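Local coordinates for protein Non-ribosomal peptide synthetase (Methanobrevibacter ruminantium, PDB 6VTJ) that probably carries a growing peptide on a phosphopantetheine-bearing carrier domain and releases it by NAD(P)H-dependent reduction of the thioester in its reductase domain, at residues L126-T132 and D212-A218; K153-M157 and L206-I211. One frame throughout, in Å; residues are numbered along the deposited sequence.

Contact 1. Residues L126-T132 and D212-A218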
ATOM      1  N   LEU A 126      -4.434   3.821 -25.238  1.00 37.42           N
ATOM      2  CA  LEU A 126      -4.289   2.702 -24.310  1.00 34.91           C
ATOM      3  C   LEU A 126      -4.056   1.393 -25.059  1.00 33.88           C
ATOM      4  O   LEU A 126      -3.096   0.669 -24.777  1.00 37.19           O
ATOM      5  CB  LEU A 126      -5.529   2.608 -23.420  1.00 39.61           C
ATOM      6  CG  LEU A 126      -5.461   1.748 -22.166  1.00 36.18           C
ATOM      7  CD1 LEU A 126      -4.444   2.309 -21.225  1.00 31.12           C
ATOM      8  CD2 LEU A 126      -6.820   1.712 -21.503  1.00 37.02           C
ATOM      9  N   GLY A 127      -4.924   1.070 -26.019  1.00 37.72           N
ATOM     10  CA  GLY A 127      -4.716  -0.158 -26.769  1.00 34.60           C
ATOM     11  C   GLY A 127      -5.063  -1.390 -25.943  1.00 38.06           C
ATOM     12  O   GLY A 127      -5.909  -1.356 -25.045  1.00 34.56           O
ATOM     13  N   ASN A 128      -4.394  -2.497 -26.254  1.00 35.08           N
ATOM     14  CA  ASN A 128      -4.553  -3.715 -25.478  1.00 32.79           C
ATOM     15  C   ASN A 128      -3.628  -3.692 -24.270  1.00 32.29           C
ATOM     16  O   ASN A 128      -2.463  -3.300 -24.368  1.00 32.66           O
ATOM     17  CB  ASN A 128      -4.251  -4.940 -26.333  1.00 33.40           C
ATOM     18  CG  ASN A 128      -5.102  -5.002 -27.579  1.00 37.45           C
ATOM     19  OD1 ASN A 128      -6.274  -4.603 -27.581  1.00 37.69           O
ATOM     20  ND2 ASN A 128      -4.510  -5.486 -28.657  1.00 37.26           N
ATOM     21  N   VAL A 129      -4.132  -4.161 -23.134  1.00 32.45           N
ATOM     22  CA  VAL A 129      -3.440  -4.006 -21.859  1.00 30.53           C
ATOM     23  C   VAL A 129      -2.981  -5.361 -21.349  1.00 28.83           C
ATOM     24  O   VAL A 129      -3.722  -6.343 -21.425  1.00 31.52           O
ATOM     25  CB  VAL A 129      -4.355  -3.311 -20.834  1.00 29.48           C
ATOM     26  CG1 VAL A 129      -3.839  -3.533 -19.386  1.00 25.48           C
ATOM     27  CG2 VAL A 129      -4.475  -1.831 -21.186  1.00 29.15           C
ATOM     28  N   LEU A 130      -1.754  -5.415 -20.849  1.00 27.48           N
ATOM     29  CA  LEU A 130      -1.300  -6.490 -19.978  1.00 30.38           C
ATOM     30  C   LEU A 130      -1.449  -5.994 -18.541  1.00 29.54           C
ATOM     31  O   LEU A 130      -0.729  -5.088 -18.116  1.00 30.08           O
ATOM     32  CB  LEU A 130       0.146  -6.873 -20.282  1.00 29.26           C
ATOM     33  CG  LEU A 130       0.734  -7.812 -19.229  1.00 32.03           C
ATOM     34  CD1 LEU A 130      -0.032  -9.110 -19.280  1.00 29.23           C
ATOM     35  CD2 LEU A 130       2.219  -8.040 -19.428  1.00 26.23           C
ATOM     36  N   LEU A 131      -2.389  -6.569 -17.803  1.00 26.30           N
ATOM     37  CA  LEU A 131      -2.630  -6.228 -16.410  1.00 30.59           C
ATOM     38  C   LEU A 131      -2.042  -7.296 -15.491  1.00 26.39           C
ATOM     39  O   LEU A 131      -2.385  -8.489 -15.598  1.00 30.15           O
ATOM     40  CB  LEU A 131      -4.133  -6.085 -16.153  1.00 25.30           C
ATOM     41  CG  LEU A 131      -4.584  -5.909 -14.706  1.00 25.27           C
ATOM     42  CD1 LEU A 131      -4.006  -4.631 -14.086  1.00 25.21           C
ATOM     43  CD2 LEU A 131      -6.118  -5.897 -14.627  1.00 23.65           C
ATOM     44  N   THR A 132      -1.182  -6.861 -14.576  1.00 26.16           N
ATOM     45  CA  THR A 132      -0.733  -7.712 -13.486  1.00 28.87           C
ATOM     46  C   THR A 132      -1.530  -7.374 -12.238  1.00 30.24           C
ATOM     47  O   THR A 132      -1.973  -6.239 -12.059  1.00 29.21           O
ATOM     48  CB  THR A 132       0.767  -7.551 -13.176  1.00 27.28           C
ATOM     49  OG1 THR A 132       1.003  -6.307 -12.494  1.00 29.11           O
ATOM     50  CG2 THR A 132       1.622  -7.644 -14.424  1.00 28.18           C
ATOM     51  N   ASP A 212      -0.021  -3.276 -25.928  1.00 33.68           N
ATOM     52  CA  ASP A 212       0.346  -1.871 -26.035  1.00 39.36           C
ATOM     53  C   ASP A 212       0.699  -1.221 -24.709  1.00 35.79           C
ATOM     54  O   ASP A 212       1.546  -0.323 -24.681  1.00 36.45           O
ATOM     55  CB  ASP A 212      -0.800  -1.092 -26.683  1.00 31.42           C
ATOM     56  CG  ASP A 212      -1.204  -1.693 -28.000  1.00 37.85           C
ATOM     57  OD1 ASP A 212      -0.299  -1.866 -28.842  1.00 35.99           O
ATOM     58  OD2 ASP A 212      -2.398  -2.015 -28.195  1.00 39.75           O
ATOM     59  N   THR A 213       0.074  -1.641 -23.611  1.00 35.83           N
ATOM     60  CA  THR A 213       0.308  -1.024 -22.311  1.00 29.91           C
ATOM     61  C   THR A 213       0.375  -2.095 -21.238  1.00 30.36           C
ATOM     62  O   THR A 213      -0.538  -2.914 -21.142  1.00 30.70           O
ATOM     63  CB  THR A 213      -0.802  -0.047 -21.942  1.00 30.24           C
ATOM     64  OG1 THR A 213      -1.038   0.888 -23.008  1.00 34.11           O
ATOM     65  CG2 THR A 213      -0.430   0.690 -20.658  1.00 30.33           C
ATOM     66  N   VAL A 214       1.428  -2.075 -20.420  1.00 29.88           N
ATOM     67  CA  VAL A 214       1.471  -2.870 -19.197  1.00 30.46           C
ATOM     68  C   VAL A 214       0.987  -1.994 -18.050  1.00 23.95           C
ATOM     69  O   VAL A 214       1.435  -0.861 -17.907  1.00 28.88           O
ATOM     70  CB  VAL A 214       2.883  -3.398 -18.922  1.00 26.86           C
ATOM     71  CG1 VAL A 214       2.876  -4.203 -17.632  1.00 23.55           C
ATOM     72  CG2 VAL A 214       3.379  -4.253 -20.086  1.00 29.31           C
ATOM     73  N   ILE A 215       0.030  -2.484 -17.278  1.00 22.17           N
ATOM     74  CA  ILE A 215      -0.375  -1.857 -16.023  1.00 25.50           C
ATOM     75  C   ILE A 215       0.000  -2.808 -14.894  1.00 24.65           C
ATOM     76  O   ILE A 215      -0.567  -3.906 -14.766  1.00 26.44           O
ATOM     77  CB  ILE A 215      -1.866  -1.506 -16.007  1.00 25.25           C
ATOM     78  CG1 ILE A 215      -2.204  -0.656 -17.247  1.00 25.82           C
ATOM     79  CG2 ILE A 215      -2.193  -0.756 -14.732  1.00 24.12           C
ATOM     80  CD1 ILE A 215      -3.572   0.007 -17.217  1.00 23.89           C
ATOM     81  N   ASN A 216       0.981  -2.389 -14.085  1.00 26.84           N
ATOM     82  CA  ASN A 216       1.550  -3.220 -13.029  1.00 23.79           C
ATOM     83  C   ASN A 216       0.961  -2.793 -11.695  1.00 22.32           C
ATOM     84  O   ASN A 216       1.444  -1.858 -11.041  1.00 23.69           O
ATOM     85  CB  ASN A 216       3.069  -3.139 -13.000  1.00 24.59           C
ATOM     86  CG  ASN A 216       3.653  -4.218 -12.111  1.00 29.11           C
ATOM     87  OD1 ASN A 216       3.495  -5.404 -12.395  1.00 31.45           O
ATOM     88  ND2 ASN A 216       4.256  -3.824 -11.003  1.00 27.10           N
ATOM     89  N   SER A 217      -0.127  -3.462 -11.315  1.00 24.47           N
ATOM     90  CA  SER A 217      -0.730  -3.266 -10.011  1.00 23.27           C
ATOM     91  C   SER A 217      -0.444  -4.419  -9.067  1.00 24.21           C
ATOM     92  O   SER A 217      -0.816  -4.337  -7.898  1.00 26.03           O
ATOM     93  CB  SER A 217      -2.245  -3.052 -10.136  1.00 23.68           C
ATOM     94  OG  SER A 217      -2.904  -4.293 -10.319  1.00 29.32           O
ATOM     95  N   ALA A 218       0.214  -5.487  -9.530  1.00 25.96           N
ATOM     96  CA  ALA A 218       0.643  -6.528  -8.609  1.00 25.62           C
ATOM     97  C   ALA A 218       1.644  -5.937  -7.636  1.00 27.26           C
ATOM     98  O   ALA A 218       2.592  -5.261  -8.047  1.00 25.29           O
ATOM     99  CB  ALA A 218       1.284  -7.705  -9.347  1.00 23.66           C
TER

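Contact 2. Residues K153-M157 and L206-I211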
ATOM      1  N   LYS A 153      -8.357  -5.360 -25.917  1.00 37.65           N
ATOM      2  CA  LYS A 153      -8.264  -6.604 -25.166  1.00 39.20           C
ATOM      3  C   LYS A 153      -7.455  -6.374 -23.896  1.00 33.32           C
ATOM      4  O   LYS A 153      -6.594  -5.492 -23.849  1.00 34.30           O
ATOM      5  CB  LYS A 153      -7.587  -7.697 -25.992  1.00 37.98           C
ATOM      6  CG  LYS A 153      -8.426  -8.304 -27.094  1.00 47.64           C
ATOM      7  CD  LYS A 153      -7.878  -9.663 -27.495  1.00 45.50           C
ATOM      8  CE  LYS A 153      -6.441  -9.555 -27.969  1.00 48.97           C
ATOM      9  NZ  LYS A 153      -5.984 -10.817 -28.624  1.00 56.49           N
ATOM     10  N   ILE A 154      -7.709  -7.189 -22.875  1.00 31.53           N
ATOM     11  CA  ILE A 154      -6.944  -7.116 -21.636  1.00 31.71           C
ATOM     12  C   ILE A 154      -6.465  -8.517 -21.255  1.00 30.29           C
ATOM     13  O   ILE A 154      -7.275  -9.424 -21.027  1.00 31.61           O
ATOM     14  CB  ILE A 154      -7.756  -6.469 -20.501  1.00 28.78           C
ATOM     15  CG1 ILE A 154      -6.899  -6.338 -19.242  1.00 31.63           C
ATOM     16  CG2 ILE A 154      -9.021  -7.253 -20.186  1.00 28.67           C
ATOM     17  CD1 ILE A 154      -7.460  -5.343 -18.256  1.00 30.07           C
ATOM     18  N   TYR A 155      -5.152  -8.691 -21.212  1.00 30.05           N
ATOM     19  CA  TYR A 155      -4.505  -9.908 -20.750  1.00 30.20           C
ATOM     20  C   TYR A 155      -4.241  -9.787 -19.257  1.00 32.69           C
ATOM     21  O   TYR A 155      -3.602  -8.830 -18.824  1.00 33.56           O
ATOM     22  CB  TYR A 155      -3.172 -10.107 -21.471  1.00 28.03           C
ATOM     23  CG  TYR A 155      -3.269 -10.305 -22.969  1.00 38.19           C
ATOM     24  CD1 TYR A 155      -3.552  -9.242 -23.819  1.00 33.80           C
ATOM     25  CD2 TYR A 155      -3.048 -11.562 -23.536  1.00 40.23           C
ATOM     26  CE1 TYR A 155      -3.626  -9.426 -25.202  1.00 44.61           C
ATOM     27  CE2 TYR A 155      -3.121 -11.757 -24.911  1.00 41.82           C
ATOM     28  CZ  TYR A 155      -3.411 -10.684 -25.737  1.00 46.00           C
ATOM     29  OH  TYR A 155      -3.481 -10.875 -27.095  1.00 46.49           O
ATOM     30  N   CYS A 156      -4.679 -10.768 -18.481  1.00 30.02           N
ATOM     31  CA  CYS A 156      -4.531 -10.722 -17.026  1.00 31.77           C
ATOM     32  C   CYS A 156      -3.606 -11.847 -16.606  1.00 36.41           C
ATOM     33  O   CYS A 156      -3.957 -13.021 -16.756  1.00 35.67           O
ATOM     34  CB  CYS A 156      -5.879 -10.850 -16.324  1.00 30.77           C
ATOM     35  SG  CYS A 156      -7.101  -9.653 -16.867  1.00 33.44           S
ATOM     36  N   MET A 157      -2.446 -11.499 -16.066  1.00 36.16           N
ATOM     37  CA  MET A 157      -1.481 -12.509 -15.645  1.00 38.56           C
ATOM     38  C   MET A 157      -1.697 -12.870 -14.178  1.00 38.58           C
ATOM     39  O   MET A 157      -1.630 -11.999 -13.305  1.00 40.55           O
ATOM     40  CB  MET A 157      -0.052 -12.027 -15.865  1.00 40.13           C
ATOM     41  CG  MET A 157       0.953 -13.164 -15.818  1.00 44.71           C
ATOM     42  SD  MET A 157       2.660 -12.610 -15.648  1.00 52.69           S
ATOM     43  CE  MET A 157       2.909 -11.809 -17.221  1.00 36.22           C
ATOM     44  N   LEU A 206       4.230 -13.975 -23.777  1.00 45.95           N
ATOM     45  CA  LEU A 206       3.498 -12.814 -24.264  1.00 43.07           C
ATOM     46  C   LEU A 206       4.229 -12.063 -25.363  1.00 44.90           C
ATOM     47  O   LEU A 206       3.699 -11.075 -25.877  1.00 46.22           O
ATOM     48  CB  LEU A 206       3.209 -11.850 -23.119  1.00 41.30           C
ATOM     49  CG  LEU A 206       2.430 -12.400 -21.937  1.00 42.01           C
ATOM     50  CD1 LEU A 206       2.473 -11.370 -20.845  1.00 41.16           C
ATOM     51  CD2 LEU A 206       0.991 -12.738 -22.331  1.00 43.99           C
ATOM     52  N   GLU A 207       5.429 -12.493 -25.738  1.00 50.00           N
ATOM     53  CA  GLU A 207       6.209 -11.686 -26.665  1.00 50.43           C
ATOM     54  C   GLU A 207       5.650 -11.689 -28.084  1.00 52.12           C
ATOM     55  O   GLU A 207       6.084 -10.868 -28.895  1.00 51.80           O
ATOM     56  CB  GLU A 207       7.653 -12.159 -26.659  1.00 52.23           C
ATOM     57  CG  GLU A 207       8.286 -12.052 -25.285  1.00 55.61           C
ATOM     58  CD  GLU A 207       9.795 -11.980 -25.362  1.00 59.72           C
ATOM     59  OE1 GLU A 207      10.437 -11.635 -24.343  1.00 59.71           O
ATOM     60  OE2 GLU A 207      10.327 -12.264 -26.459  1.00 62.03           O
ATOM     61  N   ASP A 208       4.700 -12.569 -28.398  1.00 53.02           N
ATOM     62  CA  ASP A 208       4.051 -12.601 -29.703  1.00 52.73           C
ATOM     63  C   ASP A 208       2.573 -12.228 -29.607  1.00 55.94           C
ATOM     64  O   ASP A 208       1.758 -12.694 -30.409  1.00 55.97           O
ATOM     65  CB  ASP A 208       4.213 -13.979 -30.346  1.00 59.05           C
ATOM     66  N   GLU A 209       2.206 -11.385 -28.594  1.00 51.54           N
ATOM     67  CA  GLU A 209       0.851 -10.892 -28.367  1.00 46.86           C
ATOM     68  C   GLU A 209       0.801  -9.387 -28.596  1.00 41.58           C
ATOM     69  O   GLU A 209       1.759  -8.678 -28.265  1.00 40.30           O
ATOM     70  CB  GLU A 209       0.358 -11.191 -26.943  1.00 48.30           C
ATOM     71  CG  GLU A 209       0.271 -12.668 -26.588  1.00 49.11           C
ATOM     72  CD  GLU A 209      -0.761 -13.415 -27.407  1.00 50.74           C
ATOM     73  OE1 GLU A 209      -1.761 -12.794 -27.830  1.00 49.50           O
ATOM     74  OE2 GLU A 209      -0.569 -14.634 -27.617  1.00 57.05           O
ATOM     75  N   PRO A 210      -0.295  -8.877 -29.168  1.00 43.61           N
ATOM     76  CA  PRO A 210      -0.446  -7.427 -29.421  1.00 42.36           C
ATOM     77  C   PRO A 210      -0.740  -6.628 -28.147  1.00 40.53           C
ATOM     78  O   PRO A 210      -1.870  -6.228 -27.842  1.00 41.64           O
ATOM     79  CB  PRO A 210      -1.611  -7.383 -30.415  1.00 36.33           C
ATOM     80  CG  PRO A 210      -2.430  -8.560 -30.072  1.00 39.27           C
ATOM     81  CD  PRO A 210      -1.458  -9.640 -29.660  1.00 44.85           C
ATOM     82  N   ILE A 211       0.322  -6.373 -27.386  1.00 37.76           N
ATOM     83  CA  ILE A 211       0.252  -5.675 -26.111  1.00 37.29           C
ATOM     84  C   ILE A 211       0.796  -4.264 -26.287  1.00 37.04           C
ATOM     85  O   ILE A 211       1.934  -4.074 -26.735  1.00 37.62           O
ATOM     86  CB  ILE A 211       1.010  -6.441 -25.013  1.00 39.28           C
ATOM     87  CG1 ILE A 211       0.212  -7.700 -24.656  1.00 35.48           C
ATOM     88  CG2 ILE A 211       1.227  -5.539 -23.780  1.00 36.61           C
ATOM     89  CD1 ILE A 211       0.989  -8.759 -23.928  1.00 39.34           C
TER

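Contact 1. Residues L126-T132 and D212-A218
On one face of this strand pair I215 is the bump and V129 and L131 line the hollow: I215 CG1 reaches back to V129 CG1 at 3.9 Å, and L131 CD1 bends over to 4.2 Å from I215 CB. T213 lies on the same face, its CB 4.2 Å from V129 CG2, and helix 137-149 packs on V129 and L131. The other face carries L130, V214, T132 and N216; L130 CD2 meets V214 CG2 at 4.0 Å, beneath F244 of helix 229-246. Here T132 fills the bend at N216-A218: its OG1 donates to N216 OD1 (2.7 Å) and accepts from A218 N (3.2 Å), while S217 OG donates a hydrogen bond to T132 O (2.8 Å). At the start of the pair the backbone folds over at G127, where a CB would collide with D212 OD2; that oxygen instead takes the N128 N hydrogen bond (2.8 Å). T213 OG1 reaches L126 O at 2.7 Å. Between these ends strands 129-132 and 213-216 run parallel, their axes 4.6 Å apart and 14° from aligned, with L130 N bonded to T213 O and L130 O to I215 N (both 2.8 Å). Parallel neighbours sandwiched between helices like this are the core of a Rossmann-type fold.

Contact 2. Residues K153-M157 and L206-I211
A lysine and a glutamate meet here through a tyrosine hydroxyl: K153 NZ donates to Y155 OH (2.9 Å), and Y155 OH donates in turn to E209 OE1 (2.7 Å). This pair of hydrogen bonds joins segment 153-157 to a segment with no regular structure, whose nearest CA pair, Y155 and I211, is still 8.3 Å apart, so side chains span the gap. Y155 is the main bridge. L206 CD2 (4.4 Å from Y155 CD2) and I211 CG1 (4.2 Å from Y155 CD1) both approach its ring from one side; P210 CD sits 3.5 Å from Y155 OH. Further along the strand, M157 CE presses on L206 CD1 at 3.7 Å. Alternation sends K153, Y155 and M157 toward the loop, whereas I154 and C156 pack on helix 137-149 behind. The loop is shaped by a type I turn from L206 to E209, closed by E209 N to L206 O (3.1 Å), then an inverse gamma turn centred on P210. This is the connection into strand 213-216 folding over one face of the parallel part of the sheet, in the Rossmann-type reductase domain.

Overall arrangement
The contacts meet at one sheet, with centres 8 Å apart; loop 206-211 lies against its face. Strand 129-132 is the shared member: it pairs with 213-216 in contact 1 and, on its other edge, with 154-158, where V129 O to Y155 N and L131 N to Y155 O, both 2.8 Å, are probable hydrogen bonds. Contact 2 is nested within the loop that contact 1 closes, and its segment 206-211 runs straight into D212. L130 touches both segments of contact 2: its CD2 packs 3.6 Å from L206 CD1, and its CD1 lies 3.6 Å from the carbonyl oxygen Y155 O. The S217 side chain, at the C-terminal end of contact 1, lies about 14 Å from the bound 4'-phosphopantetheine, whose pocket includes V221, K222, H223 and Y224.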